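Local coordinates for protein deacetylase EF_0837 (Enterococcus faecalis, PDB 2ICS) that is a binuclear zinc-dependent amidohydrolase that can deacetylate acetyl-(R)-mandelate, though only with very low efficiency in vitro, at residues V79-T84 with P359-I364; I220-D226 with H254-T258; I244-T248 with L343-N347; A338-T342 with V352-Q356. One frame throughout, in Å; residues are numbered along the deposited sequence.

Contact 1 of 4, residues V79-T84 with P359-I364; sequences VKKGVT and PIKTII
Residues 79-84 make a tight turn running into a weakly bonded strand, and they lie against strand 359-364, extended except at a bulge at Ile360-Lys361, through van der Waals contact, without hydrogen bonds between them. Nearest CA atoms are Gly82-Pro359 (5.2 Å) and Thr84-Ile364 (6.0 Å). The turn is closed by Gly82 N donating to Val79 O at 3.2 Å. Pro359 sets its CG 3.6 Å from Lys81 O and its CB 3.7 Å from Gly82 CA; a CB on Gly82, whose phi/psi is 77/10, would fall 2.5 Å from Pro359 CB. Ile360 (phi/psi -116/-23) and Lys361 both face Ile333, a classic beta bulge. Thr362, rotamer m, places OG1 3.2 Å from Gly82 CA, and its CG2 lies 3.6 Å from Thr84 CG2. Ile363 O sits 3.3 Å from Thr84 CG2. Ile364, rotamer mt, brings CD1 to 3.7 Å from Val79 CB and CG1 to 3.9 Å from Thr84 CG2. The contact thus joins the start of barrel strand 83-89 to strand 350-364: Gly82 O accepts from Thr332 of strand 331-344, while Ile363, its CB directed away from 79-84, packs on Leu7 and Ile9 of strand 5-13.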
loop_
_atom_site.group_PDB
_atom_site.type_symbol
_atom_site.label_atom_id
_atom_site.label_comp_id
_atom_site.label_asym_id
_atom_site.label_seq_id
_atom_site.Cartn_x
_atom_site.Cartn_y
_atom_site.Cartn_z
ATOM N N VAL A 79 8.696 -9.857 1.156
ATOM C CA VAL A 79 9.712 -10.465 0.316
ATOM C C VAL A 79 9.247 -11.704 -0.450
ATOM O O VAL A 79 9.548 -11.845 -1.630
ATOM C CB VAL A 79 10.978 -10.798 1.150
ATOM C CG1 VAL A 79 10.631 -11.754 2.282
ATOM C CG2 VAL A 79 12.063 -11.382 0.249
ATOM N N LYS A 80 8.500 -12.588 0.198
ATOM C CA LYS A 80 8.045 -13.798 -0.474
ATOM C C LYS A 80 7.003 -13.556 -1.568
ATOM O O LYS A 80 6.660 -14.469 -2.314
ATOM C CB LYS A 80 7.508 -14.800 0.556
ATOM C CG LYS A 80 8.556 -15.225 1.589
ATOM C CD LYS A 80 8.024 -16.318 2.515
ATOM C CE LYS A 80 9.008 -16.647 3.644
ATOM N NZ LYS A 80 10.301 -17.223 3.167
ATOM N N LYS A 81 6.506 -12.327 -1.671
ATOM C CA LYS A 81 5.507 -11.996 -2.683
ATOM C C LYS A 81 6.022 -10.898 -3.614
ATOM O O LYS A 81 5.251 -10.253 -4.333
ATOM C CB LYS A 81 4.206 -11.554 -2.004
ATOM C CG LYS A 81 3.598 -12.623 -1.097
ATOM C CD LYS A 81 3.246 -13.881 -1.889
ATOM C CE LYS A 81 2.678 -14.975 -0.997
ATOM N NZ LYS A 81 1.426 -14.558 -0.310
ATOM N N GLY A 82 7.333 -10.697 -3.591
ATOM C CA GLY A 82 7.947 -9.688 -4.437
ATOM C C GLY A 82 7.774 -8.274 -3.922
ATOM O O GLY A 82 8.077 -7.314 -4.631
ATOM N N VAL A 83 7.284 -8.136 -2.693
ATOM C CA VAL A 83 7.082 -6.818 -2.107
ATOM C C VAL A 83 8.255 -6.504 -1.177
ATOM O O VAL A 83 8.454 -7.168 -0.158
ATOM C CB VAL A 83 5.734 -6.758 -1.337
ATOM C CG1 VAL A 83 5.493 -5.347 -0.806
ATOM C CG2 VAL A 83 4.583 -7.169 -2.269
ATOM N N THR A 84 9.043 -5.497 -1.545
ATOM C CA THR A 84 10.216 -5.117 -0.771
ATOM C C THR A 84 9.923 -4.263 0.463
ATOM O O THR A 84 10.672 -4.301 1.435
ATOM C CB THR A 84 11.244 -4.382 -1.666
ATOM O OG1 THR A 84 10.642 -3.214 -2.241
ATOM C CG2 THR A 84 11.720 -5.298 -2.782
ATOM N N PRO A 359 6.377 -12.475 -9.416
ATOM C CA PRO A 359 7.754 -12.136 -9.049
ATOM C C PRO A 359 8.590 -13.415 -9.011
ATOM O O PRO A 359 8.128 -14.437 -8.512
ATOM C CB PRO A 359 7.595 -11.519 -7.663
ATOM C CG PRO A 359 6.455 -12.300 -7.093
ATOM C CD PRO A 359 5.477 -12.354 -8.254
ATOM N N ILE A 360 9.804 -13.368 -9.549
ATOM C CA ILE A 360 10.656 -14.547 -9.533
ATOM C C ILE A 360 11.893 -14.292 -8.688
ATOM O O ILE A 360 12.529 -15.228 -8.208
ATOM C CB ILE A 360 11.080 -14.968 -10.958
ATOM C CG1 ILE A 360 11.877 -13.849 -11.621
ATOM C CG2 ILE A 360 9.848 -15.330 -11.784
ATOM C CD1 ILE A 360 12.406 -14.225 -13.000
ATOM N N LYS A 361 12.235 -13.021 -8.521
ATOM C CA LYS A 361 13.374 -12.619 -7.703
ATOM C C LYS A 361 13.044 -11.305 -7.023
ATOM O O LYS A 361 12.390 -10.440 -7.605
ATOM C CB LYS A 361 14.643 -12.445 -8.540
ATOM C CG LYS A 361 15.402 -13.734 -8.809
ATOM C CD LYS A 361 16.780 -13.451 -9.390
ATOM C CE LYS A 361 17.606 -14.724 -9.506
ATOM N NZ LYS A 361 16.952 -15.737 -10.378
ATOM N N THR A 362 13.493 -11.159 -5.784
ATOM C CA THR A 362 13.239 -9.945 -5.036
ATOM C C THR A 362 14.525 -9.510 -4.354
ATOM O O THR A 362 15.149 -10.279 -3.626
ATOM C CB THR A 362 12.133 -10.168 -3.980
ATOM O OG1 THR A 362 10.951 -10.665 -4.625
ATOM C CG2 THR A 362 11.801 -8.866 -3.270
ATOM N N ILE A 363 14.927 -8.272 -4.608
ATOM C CA ILE A 363 16.142 -7.738 -4.023
ATOM C C ILE A 363 15.780 -6.685 -2.996
ATOM O O ILE A 363 14.973 -5.795 -3.268
ATOM C CB ILE A 363 17.043 -7.102 -5.097
ATOM C CG1 ILE A 363 17.371 -8.142 -6.167
ATOM C CG2 ILE A 363 18.319 -6.565 -4.455
ATOM C CD1 ILE A 363 18.197 -7.608 -7.295
ATOM N N ILE A 364 16.388 -6.793 -1.819
ATOM C CA ILE A 364 16.128 -5.866 -0.734
ATOM C C ILE A 364 17.444 -5.372 -0.151
ATOM O O ILE A 364 18.259 -6.167 0.319
ATOM C CB ILE A 364 15.323 -6.548 0.391
ATOM C CG1 ILE A 364 14.024 -7.127 -0.176
ATOM C CG2 ILE A 364 15.051 -5.549 1.508
ATOM C CD1 ILE A 364 13.103 -7.763 0.869
#

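Contact 2 of 4, residues I220-D226 with H254-T258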
loop_
_atom_site.group_PDB
_atom_site.type_symbol
_atom_site.label_atom_id
_atom_site.label_comp_id
_atom_site.label_asym_id
_atom_site.label_seq_id
_atom_site.Cartn_x
_atom_site.Cartn_y
_atom_site.Cartn_z
ATOM N N ILE A 220 -18.081 5.622 -2.811
ATOM C CA ILE A 220 -18.089 6.676 -3.831
ATOM C C ILE A 220 -19.089 6.498 -4.982
ATOM O O ILE A 220 -19.339 7.441 -5.734
ATOM C CB ILE A 220 -16.687 6.870 -4.451
ATOM C CG1 ILE A 220 -16.309 5.647 -5.287
ATOM C CG2 ILE A 220 -15.665 7.115 -3.356
ATOM C CD1 ILE A 220 -15.012 5.826 -6.059
ATOM N N LEU A 221 -19.655 5.306 -5.134
ATOM C CA LEU A 221 -20.620 5.098 -6.207
ATOM C C LEU A 221 -22.051 5.336 -5.726
ATOM O O LEU A 221 -22.442 4.861 -4.661
ATOM C CB LEU A 221 -20.514 3.679 -6.777
ATOM C CG LEU A 221 -21.508 3.349 -7.901
ATOM C CD1 LEU A 221 -21.156 4.149 -9.148
ATOM C CD2 LEU A 221 -21.479 1.866 -8.213
ATOM N N ASP A 222 -22.821 6.095 -6.501
ATOM C CA ASP A 222 -24.216 6.348 -6.160
ATOM C C ASP A 222 -24.959 5.182 -6.799
ATOM O O ASP A 222 -25.128 5.137 -8.021
ATOM C CB ASP A 222 -24.705 7.664 -6.767
ATOM C CG ASP A 222 -26.077 8.080 -6.241
ATOM O OD1 ASP A 222 -26.985 7.222 -6.182
ATOM O OD2 ASP A 222 -26.250 9.272 -5.892
ATOM N N GLN A 223 -25.388 4.233 -5.978
ATOM C CA GLN A 223 -26.079 3.056 -6.481
ATOM C C GLN A 223 -27.387 3.369 -7.206
ATOM O O GLN A 223 -27.837 2.585 -8.043
ATOM C CB GLN A 223 -26.343 2.082 -5.331
ATOM C CG GLN A 223 -25.075 1.579 -4.659
ATOM C CD GLN A 223 -25.362 0.693 -3.460
ATOM O OE1 GLN A 223 -26.060 1.100 -2.529
ATOM N NE2 GLN A 223 -24.822 -0.520 -3.475
ATOM N N ALA A 224 -27.982 4.516 -6.892
ATOM C CA ALA A 224 -29.244 4.917 -7.504
ATOM C C ALA A 224 -29.101 5.368 -8.955
ATOM O O ALA A 224 -29.951 5.063 -9.792
ATOM C CB ALA A 224 -29.891 6.026 -6.681
ATOM N N THR A 225 -28.031 6.097 -9.251
ATOM C CA THR A 225 -27.803 6.592 -10.601
ATOM C C THR A 225 -26.673 5.838 -11.296
ATOM O O THR A 225 -26.439 6.007 -12.495
ATOM C CB THR A 225 -27.464 8.095 -10.582
ATOM O OG1 THR A 225 -26.231 8.301 -9.885
ATOM C CG2 THR A 225 -28.568 8.875 -9.879
ATOM N N ASP A 226 -25.980 5.000 -10.531
ATOM C CA ASP A 226 -24.871 4.217 -11.054
ATOM C C ASP A 226 -23.772 5.154 -11.542
ATOM O O ASP A 226 -23.090 4.878 -12.529
ATOM C CB ASP A 226 -25.355 3.317 -12.193
ATOM C CG ASP A 226 -24.449 2.119 -12.414
ATOM O OD1 ASP A 226 -24.150 1.413 -11.425
ATOM O OD2 ASP A 226 -24.046 1.878 -13.571
ATOM N N HIS A 254 -17.294 -3.547 -9.835
ATOM C CA HIS A 254 -18.210 -2.626 -10.487
ATOM C C HIS A 254 -17.847 -1.170 -10.211
ATOM O O HIS A 254 -17.885 -0.326 -11.111
ATOM C CB HIS A 254 -19.647 -2.888 -10.041
ATOM C CG HIS A 254 -20.650 -2.031 -10.745
ATOM N ND1 HIS A 254 -20.870 -2.111 -12.103
ATOM C CD2 HIS A 254 -21.444 -1.031 -10.292
ATOM C CE1 HIS A 254 -21.752 -1.194 -12.458
ATOM N NE2 HIS A 254 -22.115 -0.524 -11.378
ATOM N N VAL A 255 -17.483 -0.880 -8.968
ATOM C CA VAL A 255 -17.123 0.479 -8.591
ATOM C C VAL A 255 -15.863 0.954 -9.322
ATOM O O VAL A 255 -15.822 2.072 -9.846
ATOM C CB VAL A 255 -16.916 0.582 -7.067
ATOM C CG1 VAL A 255 -16.458 1.982 -6.691
ATOM C CG2 VAL A 255 -18.225 0.242 -6.348
ATOM N N ALA A 256 -14.845 0.098 -9.354
ATOM C CA ALA A 256 -13.582 0.412 -10.021
ATOM C C ALA A 256 -13.786 0.586 -11.519
ATOM O O ALA A 256 -13.189 1.473 -12.141
ATOM C CB ALA A 256 -12.555 -0.703 -9.760
ATOM N N GLU A 257 -14.625 -0.267 -12.098
ATOM C CA GLU A 257 -14.907 -0.207 -13.525
ATOM C C GLU A 257 -15.689 1.053 -13.845
ATOM O O GLU A 257 -15.398 1.735 -14.826
ATOM C CB GLU A 257 -15.688 -1.447 -13.969
ATOM C CG GLU A 257 -14.915 -2.748 -13.778
ATOM C CD GLU A 257 -15.771 -3.984 -13.979
ATOM O OE1 GLU A 257 -16.970 -3.948 -13.622
ATOM O OE2 GLU A 257 -15.240 -5.002 -14.475
ATOM N N THR A 258 -16.680 1.368 -13.018
ATOM C CA THR A 258 -17.476 2.567 -13.243
ATOM C C THR A 258 -16.572 3.784 -13.165
ATOM O O THR A 258 -16.636 4.671 -14.016
ATOM C CB THR A 258 -18.598 2.704 -12.204
ATOM O OG1 THR A 258 -19.505 1.608 -12.343
ATOM C CG2 THR A 258 -19.359 4.009 -12.406
HETATM O O HOH W 1 -21.395 1.835 -14.387
#
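Leu221, in the tp rotamer, is the hydrophobic centre of this interface. Its CD2 lies 3.6 Å from His254 CD2 and 4.1 Å from Val255 CG2, while its CD1 reaches to 3.7 Å from Thr258 CG2. Ile220 (pt) extends the apolar patch, its CG1 3.9 Å from Val255 CG1. Residues 221-222 pair antiparallel with 227-228 in a small beta hairpin, which here packs on helix 253-261 of the TIM barrel. Within the hairpin's connection Asp222 OD1 accepts from Ala224 N at 3.0 Å, an Asx turn, and Asp226 takes a left-handed backbone (phi/psi 62/35). With chi1 in t on both residues, Asp226 and His254 meet in a nearly straight hydrogen bond, His254 NE2 to Asp226 OD1, of 2.8 Å and 171°; the carboxylate oxygen lies near the imidazole plane. A water donates to Asp226 OD2 and to Thr258 OG1, each at 2.8 Å. Thr258, rotamer m, turns that hydroxyl back along the helix, so that OG1 also donates to His254 O at 2.8 Å.

Contact 3 of 4, residues I244-T248 with L343-N347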
loop_
_atom_site.group_PDB
_atom_site.type_symbol
_atom_site.label_atom_id
_atom_site.label_comp_id
_atom_site.label_asym_id
_atom_site.label_seq_id
_atom_site.Cartn_x
_atom_site.Cartn_y
_atom_site.Cartn_z
ATOM N N ILE A 244 -6.395 1.825 -2.932
ATOM C CA ILE A 244 -7.256 0.641 -3.006
ATOM C C ILE A 244 -7.564 -0.056 -1.671
ATOM O O ILE A 244 -8.728 -0.196 -1.307
ATOM C CB ILE A 244 -6.670 -0.420 -3.979
ATOM C CG1 ILE A 244 -6.637 0.130 -5.409
ATOM C CG2 ILE A 244 -7.525 -1.695 -3.946
ATOM C CD1 ILE A 244 -8.009 0.407 -6.000
ATOM N N GLY A 245 -6.533 -0.502 -0.954
ATOM C CA GLY A 245 -6.751 -1.194 0.311
ATOM C C GLY A 245 -7.821 -2.270 0.163
ATOM O O GLY A 245 -8.772 -2.310 0.940
ATOM N N HIS A 246 -7.652 -3.147 -0.827
ATOM C CA HIS A 246 -8.619 -4.209 -1.138
ATOM C C HIS A 246 -9.352 -4.793 0.060
ATOM O O HIS A 246 -10.569 -4.633 0.189
ATOM C CB HIS A 246 -7.947 -5.342 -1.917
ATOM C CG HIS A 246 -8.921 -6.300 -2.538
ATOM N ND1 HIS A 246 -9.828 -7.025 -1.793
ATOM C CD2 HIS A 246 -9.144 -6.637 -3.831
ATOM C CE1 HIS A 246 -10.567 -7.765 -2.602
ATOM N NE2 HIS A 246 -10.174 -7.549 -3.843
ATOM N N GLY A 247 -8.618 -5.487 0.925
ATOM C CA GLY A 247 -9.227 -6.060 2.109
ATOM C C GLY A 247 -10.322 -7.085 1.865
ATOM O O GLY A 247 -10.684 -7.403 0.731
ATOM N N THR A 248 -10.850 -7.616 2.957
ATOM C CA THR A 248 -11.899 -8.612 2.886
ATOM C C THR A 248 -13.203 -8.028 2.351
ATOM O O THR A 248 -13.944 -8.714 1.653
ATOM C CB THR A 248 -12.143 -9.235 4.277
ATOM O OG1 THR A 248 -10.926 -9.832 4.740
ATOM C CG2 THR A 248 -13.238 -10.303 4.219
ATOM N N LEU A 343 -10.785 -14.197 -10.664
ATOM C CA LEU A 343 -10.525 -13.201 -9.635
ATOM C C LEU A 343 -11.835 -12.825 -8.978
ATOM O O LEU A 343 -12.824 -12.565 -9.657
ATOM C CB LEU A 343 -9.876 -11.956 -10.252
ATOM C CG LEU A 343 -8.556 -12.159 -11.002
ATOM C CD1 LEU A 343 -8.167 -10.863 -11.698
ATOM C CD2 LEU A 343 -7.470 -12.592 -10.045
ATOM N N THR A 344 -11.835 -12.797 -7.652
ATOM C CA THR A 344 -13.033 -12.466 -6.886
ATOM C C THR A 344 -12.777 -11.237 -6.023
ATOM O O THR A 344 -11.735 -11.141 -5.377
ATOM C CB THR A 344 -13.420 -13.632 -5.955
ATOM O OG1 THR A 344 -13.392 -14.857 -6.696
ATOM C CG2 THR A 344 -14.810 -13.420 -5.384
ATOM N N ASP A 345 -13.719 -10.302 -5.999
ATOM C CA ASP A 345 -13.524 -9.119 -5.177
ATOM C C ASP A 345 -14.095 -9.333 -3.782
ATOM O O ASP A 345 -14.441 -10.454 -3.413
ATOM C CB ASP A 345 -14.146 -7.877 -5.827
ATOM C CG ASP A 345 -15.649 -7.984 -5.995
ATOM O OD1 ASP A 345 -16.274 -8.861 -5.362
ATOM O OD2 ASP A 345 -16.205 -7.167 -6.756
ATOM N N SER A 346 -14.197 -8.253 -3.016
ATOM C CA SER A 346 -14.691 -8.313 -1.645
ATOM C C SER A 346 -16.182 -8.594 -1.529
ATOM O O SER A 346 -16.659 -8.977 -0.464
ATOM C CB SER A 346 -14.385 -6.999 -0.920
ATOM O OG SER A 346 -13.004 -6.688 -0.969
ATOM N N ASN A 347 -16.917 -8.400 -2.618
ATOM C CA ASN A 347 -18.355 -8.611 -2.597
ATOM C C ASN A 347 -18.839 -9.786 -3.445
ATOM O O ASN A 347 -20.022 -9.872 -3.773
ATOM C CB ASN A 347 -19.059 -7.326 -3.028
ATOM C CG ASN A 347 -18.765 -6.163 -2.095
ATOM O OD1 ASN A 347 -18.356 -5.088 -2.532
ATOM N ND2 ASN A 347 -18.979 -6.376 -0.798
#
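In this TIM-barrel amidohydrolase the loop after barrel strand 241-243 meets the turn that follows strand 331-344, chiefly through Ser346, His246 and Thr248. Ser346, in rotamer m with CB toward the loop, has the most area buried. Its OG donates to Gly247 O at 3.0 Å and also pairs with Phe251 N, and its CB lies 3.1 Å from Thr248 O; accordingly Thr248 and Ser346 have the nearest CA atoms, 5.3 Å apart. His246 contributes its ring: CE1 is 3.1 Å from Ser346 OG, and NE2 comes edge-on to within 3.9 Å of Asp345 CA. On its own side the ring also meets Phe251, with planes at about 40°. The loop borders the metal centre, because Gly245 O is hydrogen-bonded to ND1 of the zinc ligand His211. Across from it, Asp345 OD1 shapes the 345-347 turn as an Asx turn, accepting from Asn347 N at 2.9 Å and from Leu349 N. Gly247 O is a shared acceptor, since His246 ND1 donates to it as well, at 2.7 Å and 153°.

Contact 4 of 4, residues A338-T342 with V352-Q356; sequences AEEKT and VAKEQ
Ala353 N donates to Lys341 O at 2.7 Å (151°), and the return bond, Lys341 N to Ala353 O at 3.0 Å, is weak at 134°. Farther along, Glu339 N gives to Lys354 O at 2.9 Å, and Gln356 NE2 gives to Glu339 O at 3.0 Å (162°). Lys341-Ala353 is thus an antiparallel hydrogen-bonded pair, CA atoms 5.1 Å apart; Thr342-Val352 (4.7 Å) and Ala338-Glu355 (4.5 Å) are non-hydrogen-bonded pairs. These belong to the beta hairpin of strands 331-344 and 350-364. Between Ala338 and Lys341 the register slips by one, a beta bulge, as the opposing strand turns a corner at Lys354 (phi/psi -104/-14). There Glu340 CA makes a CA-H...O contact with Ala353 O at 3.0 Å. Gln356 (chi1 m, chi2 t) also sets NE2 3.6 Å from Lys341 CB, while its OE1 bonds to Arg358. Lys341 is fully extended, all four chi angles t, and reaches a salt bridge with Glu291; Glu355 pairs with Arg294. Glu340 CD approaches Val352 CG1 at 4.1 Å.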
loop_
_atom_site.group_PDB
_atom_site.type_symbol
_atom_site.label_atom_id
_atom_site.label_comp_id
_atom_site.label_asym_id
_atom_site.label_seq_id
_atom_site.Cartn_x
_atom_site.Cartn_y
_atom_site.Cartn_z
ATOM N N ALA A 338 0.320 -14.589 -20.361
ATOM C CA ALA A 338 -1.062 -14.751 -20.775
ATOM C C ALA A 338 -1.577 -16.095 -20.282
ATOM O O ALA A 338 -1.155 -17.148 -20.755
ATOM C CB ALA A 338 -1.162 -14.667 -22.290
ATOM N N GLU A 339 -2.482 -16.050 -19.313
ATOM C CA GLU A 339 -3.063 -17.256 -18.752
ATOM C C GLU A 339 -4.289 -16.863 -17.942
ATOM O O GLU A 339 -4.212 -16.014 -17.053
ATOM C CB GLU A 339 -2.045 -17.974 -17.863
ATOM C CG GLU A 339 -2.475 -19.373 -17.449
ATOM C CD GLU A 339 -1.353 -20.159 -16.795
ATOM O OE1 GLU A 339 -0.267 -20.264 -17.406
ATOM O OE2 GLU A 339 -1.558 -20.677 -15.674
ATOM N N GLU A 340 -5.422 -17.473 -18.262
ATOM C CA GLU A 340 -6.657 -17.162 -17.564
ATOM C C GLU A 340 -6.585 -17.497 -16.082
ATOM O O GLU A 340 -5.883 -18.421 -15.671
ATOM C CB GLU A 340 -7.832 -17.883 -18.228
ATOM C CG GLU A 340 -8.167 -17.301 -19.595
ATOM C CD GLU A 340 -9.455 -17.845 -20.181
ATOM O OE1 GLU A 340 -9.910 -17.295 -21.204
ATOM O OE2 GLU A 340 -10.009 -18.820 -19.625
ATOM N N LYS A 341 -7.316 -16.723 -15.289
ATOM C CA LYS A 341 -7.350 -16.889 -13.842
ATOM C C LYS A 341 -8.615 -16.220 -13.324
ATOM O O LYS A 341 -8.980 -15.136 -13.786
ATOM C CB LYS A 341 -6.119 -16.219 -13.229
ATOM C CG LYS A 341 -6.017 -16.265 -11.716
ATOM C CD LYS A 341 -4.815 -15.439 -11.270
ATOM C CE LYS A 341 -4.606 -15.477 -9.768
ATOM N NZ LYS A 341 -3.442 -14.630 -9.360
ATOM N N THR A 342 -9.292 -16.869 -12.382
ATOM C CA THR A 342 -10.509 -16.307 -11.814
ATOM C C THR A 342 -10.149 -15.362 -10.678
ATOM O O THR A 342 -9.306 -15.678 -9.837
ATOM C CB THR A 342 -11.442 -17.404 -11.271
ATOM O OG1 THR A 342 -11.890 -18.227 -12.355
ATOM C CG2 THR A 342 -12.654 -16.779 -10.592
ATOM N N VAL A 352 -12.629 -12.798 -15.122
ATOM C CA VAL A 352 -11.602 -13.713 -15.598
ATOM C C VAL A 352 -10.426 -12.922 -16.153
ATOM O O VAL A 352 -10.550 -12.250 -17.173
ATOM C CB VAL A 352 -12.162 -14.656 -16.687
ATOM C CG1 VAL A 352 -11.074 -15.601 -17.173
ATOM C CG2 VAL A 352 -13.326 -15.449 -16.126
ATOM N N ALA A 353 -9.290 -12.991 -15.466
ATOM C CA ALA A 353 -8.095 -12.278 -15.905
ATOM C C ALA A 353 -7.415 -13.045 -17.026
ATOM O O ALA A 353 -7.426 -14.275 -17.041
ATOM C CB ALA A 353 -7.131 -12.100 -14.743
ATOM N N LYS A 354 -6.827 -12.312 -17.963
ATOM C CA LYS A 354 -6.135 -12.924 -19.088
ATOM C C LYS A 354 -4.625 -12.845 -18.897
ATOM O O LYS A 354 -3.871 -13.522 -19.598
ATOM C CB LYS A 354 -6.505 -12.214 -20.392
ATOM C CG LYS A 354 -7.984 -12.241 -20.745
ATOM C CD LYS A 354 -8.245 -11.411 -22.001
ATOM C CE LYS A 354 -9.698 -11.498 -22.440
ATOM N NZ LYS A 354 -10.089 -12.899 -22.777
ATOM N N GLU A 355 -4.182 -12.018 -17.952
ATOM C CA GLU A 355 -2.750 -11.861 -17.713
ATOM C C GLU A 355 -2.383 -11.954 -16.230
ATOM O O GLU A 355 -3.074 -11.407 -15.366
ATOM C CB GLU A 355 -2.281 -10.524 -18.296
ATOM C CG GLU A 355 -2.839 -10.244 -19.694
ATOM C CD GLU A 355 -2.290 -8.973 -20.318
ATOM O OE1 GLU A 355 -2.401 -7.894 -19.703
ATOM O OE2 GLU A 355 -1.747 -9.051 -21.437
ATOM N N GLN A 356 -1.287 -12.650 -15.948
ATOM C CA GLN A 356 -0.814 -12.842 -14.584
ATOM C C GLN A 356 0.601 -12.301 -14.392
ATOM O O GLN A 356 1.479 -12.525 -15.230
ATOM C CB GLN A 356 -0.828 -14.333 -14.230
ATOM C CG GLN A 356 -2.210 -14.957 -14.109
ATOM C CD GLN A 356 -2.148 -16.461 -13.881
ATOM O OE1 GLN A 356 -1.400 -16.939 -13.029
ATOM N NE2 GLN A 356 -2.940 -17.211 -14.642
#

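From the N terminus, contact 1 opens first, at 79-84, and is completed last, at 359-364, so its long loop encloses the other three. Within it, contact 2 opens at 220-226; contact 3 starts at 244-248 before contact 2 closes at 254-258, so the two cross. Contact 4 begins at 338-342, ahead of contact 3's closure at 343-347, and closes at 352-356, crossing contact 3 but following contact 2 in series. Contacts 3 and 4 share strand 331-344 and touch, Leu343 CD1 to Ala353 CB at 3.4 Å; contacts 1 and 4 share strand 350-364. The paired strands thus run from the loop after strand 241-243 (contact 3), through the hairpin of contact 4, to barrel strand 83-89 (contact 1).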